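Local coordinates for protein beta-catenin homolog sys-1 (Caenorhabditis elegans, PDB 3C2G) that is a transcription coregulator of the Wnt signaling asymmetry pathway that binds the TCF factor POP-1 directly and activates or represses target genes, at residues 551-557 and 587-593. Residues are numbered along the deposited sequence.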
# COMPACT_ATOMS: atom_id res chain seq x y z
N CYS A 551 -35.28 -12.25 -18.13
CA CYS A 551 -35.95 -10.95 -18.16
C CYS A 551 -35.27 -9.84 -17.35
O CYS A 551 -35.34 -9.85 -16.13
CB CYS A 551 -37.38 -11.10 -17.64
SG CYS A 551 -38.35 -9.61 -17.89
N PRO A 552 -34.62 -8.88 -18.04
CA PRO A 552 -33.95 -7.78 -17.34
C PRO A 552 -34.89 -6.96 -16.46
O PRO A 552 -34.47 -6.45 -15.43
CB PRO A 552 -33.39 -6.92 -18.47
CG PRO A 552 -33.28 -7.85 -19.63
CD PRO A 552 -34.45 -8.78 -19.50
N LEU A 553 -36.17 -6.88 -16.85
CA LEU A 553 -37.16 -6.15 -16.06
C LEU A 553 -37.16 -6.56 -14.59
O LEU A 553 -37.38 -5.72 -13.71
CB LEU A 553 -38.57 -6.28 -16.67
CG LEU A 553 -39.67 -5.38 -16.10
CD1 LEU A 553 -39.24 -3.90 -15.99
CD2 LEU A 553 -40.97 -5.50 -16.89
N ASN A 554 -36.87 -7.83 -14.33
CA ASN A 554 -36.79 -8.35 -12.96
C ASN A 554 -35.66 -7.74 -12.11
O ASN A 554 -35.64 -7.89 -10.89
CB ASN A 554 -36.71 -9.89 -12.98
CG ASN A 554 -37.99 -10.55 -13.50
OD1 ASN A 554 -39.10 -10.04 -13.30
ND2 ASN A 554 -37.84 -11.68 -14.17
N LEU A 555 -34.72 -7.05 -12.76
CA LEU A 555 -33.70 -6.26 -12.07
C LEU A 555 -34.29 -5.09 -11.28
O LEU A 555 -33.64 -4.53 -10.41
CB LEU A 555 -32.70 -5.71 -13.09
CG LEU A 555 -31.34 -6.32 -13.40
CD1 LEU A 555 -31.18 -7.78 -12.97
CD2 LEU A 555 -31.09 -6.17 -14.89
N LEU A 556 -35.52 -4.73 -11.61
CA LEU A 556 -36.17 -3.56 -11.02
C LEU A 556 -37.08 -3.94 -9.87
O LEU A 556 -37.67 -3.07 -9.25
CB LEU A 556 -36.99 -2.81 -12.06
CG LEU A 556 -36.30 -2.20 -13.28
CD1 LEU A 556 -37.32 -1.36 -14.04
CD2 LEU A 556 -35.10 -1.38 -12.89
N ASN A 557 -37.18 -5.24 -9.59
CA ASN A 557 -38.03 -5.74 -8.51
C ASN A 557 -37.63 -5.23 -7.11
O ASN A 557 -38.46 -5.21 -6.20
CB ASN A 557 -38.11 -7.28 -8.55
CG ASN A 557 -38.81 -7.81 -9.82
OD1 ASN A 557 -39.46 -7.06 -10.57
ND2 ASN A 557 -38.67 -9.11 -10.07
N TRP A 587 -41.18 -14.83 -20.37
CA TRP A 587 -40.73 -14.11 -19.18
C TRP A 587 -41.80 -14.09 -18.11
O TRP A 587 -42.98 -14.26 -18.39
CB TRP A 587 -40.33 -12.67 -19.51
CG TRP A 587 -39.06 -12.54 -20.27
CD1 TRP A 587 -38.12 -13.50 -20.44
CD2 TRP A 587 -38.59 -11.38 -20.94
NE1 TRP A 587 -37.10 -13.02 -21.19
CE2 TRP A 587 -37.35 -11.71 -21.51
CE3 TRP A 587 -39.08 -10.08 -21.12
CZ2 TRP A 587 -36.59 -10.80 -22.26
CZ3 TRP A 587 -38.33 -9.16 -21.86
CH2 TRP A 587 -37.10 -9.53 -22.42
N THR A 588 -41.38 -13.91 -16.87
CA THR A 588 -42.31 -13.73 -15.78
C THR A 588 -42.01 -12.38 -15.14
O THR A 588 -40.94 -12.20 -14.55
CB THR A 588 -42.24 -14.90 -14.78
OG1 THR A 588 -42.70 -16.10 -15.43
CG2 THR A 588 -43.13 -14.63 -13.56
N ILE A 589 -42.95 -11.46 -15.29
CA ILE A 589 -42.80 -10.09 -14.79
C ILE A 589 -43.75 -9.75 -13.65
O ILE A 589 -44.73 -10.46 -13.40
CB ILE A 589 -42.96 -9.03 -15.93
CG1 ILE A 589 -44.41 -8.99 -16.44
CG2 ILE A 589 -41.97 -9.29 -17.05
CD1 ILE A 589 -44.72 -7.78 -17.31
N ASP A 590 -43.42 -8.66 -12.94
CA ASP A 590 -44.31 -8.02 -11.99
C ASP A 590 -45.07 -6.95 -12.76
O ASP A 590 -44.62 -5.81 -12.88
CB ASP A 590 -43.49 -7.40 -10.85
CG ASP A 590 -44.35 -6.84 -9.72
OD1 ASP A 590 -45.52 -6.46 -9.94
OD2 ASP A 590 -43.83 -6.77 -8.59
N ARG A 591 -46.21 -7.34 -13.31
CA ARG A 591 -46.99 -6.47 -14.19
C ARG A 591 -47.47 -5.16 -13.53
O ARG A 591 -47.35 -4.10 -14.15
CB ARG A 591 -48.15 -7.25 -14.81
CG ARG A 591 -48.67 -6.62 -16.08
CD ARG A 591 -50.04 -7.15 -16.47
NE ARG A 591 -50.66 -6.28 -17.46
CZ ARG A 591 -50.65 -6.49 -18.78
NH1 ARG A 591 -50.06 -7.57 -19.29
NH2 ARG A 591 -51.23 -5.62 -19.58
N PRO A 592 -48.02 -5.22 -12.30
CA PRO A 592 -48.46 -3.97 -11.65
C PRO A 592 -47.33 -2.98 -11.43
O PRO A 592 -47.54 -1.77 -11.50
CB PRO A 592 -49.02 -4.44 -10.30
CG PRO A 592 -49.36 -5.87 -10.50
CD PRO A 592 -48.31 -6.39 -11.44
N MSE A 593 -46.13 -3.49 -11.17
CA MSE A 593 -44.96 -2.63 -11.06
C MSE A 593 -44.66 -1.89 -12.37
O MSE A 593 -44.33 -0.70 -12.36
CB MSE A 593 -43.74 -3.42 -10.62
CG MSE A 593 -42.59 -2.54 -10.23
SE MSE A 593 -40.93 -3.14 -11.05
CE MSE A 593 -41.29 -2.74 -12.93
O HOH W 1 -40.65 -7.48 -13.38
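Cys551 opens the contact by lying against the indole of Trp587: its CB sits over the five-membered ring in a CH-pi contact, while SG, small and polarizable, reaches CE3 at 3.3 Å and approaches the six-membered ring obliquely. Pro552 suits the first turn of a short 3-10 segment, since it has no amide proton to satisfy, and its CD extends the cover over the same indole face. Leu553 points across, with CD2 against Ile589 CG2 and CD1 against CE of selenomethionine Met593. Asn554, polar at the margin, donates from ND2 to Thr588 O (3.2 Å), tying the turn to an extended backbone. The long, unbranched side chain of Met593 lies along Leu556, its SE 4.1 Å from Leu556 CB and 3.7 Å from Leu556 O. Water bridges the carboxamides of Asn554 and Asn557, through their OD1 atoms, to Asp590 N. Asp590 N-caps helix 591-598: its short carboxylate accepts from Met593 N, a first-turn amide lacking a carbonyl partner within the helix. Near the C-terminal end of the armadillo domain's stacked helices, Pro552 and Leu556 pack on helix 563-579, Leu555 reaches helix 494-507, and Leu553 and Leu556 touch helix 591-598, wedging the 3-10 turn among three helices.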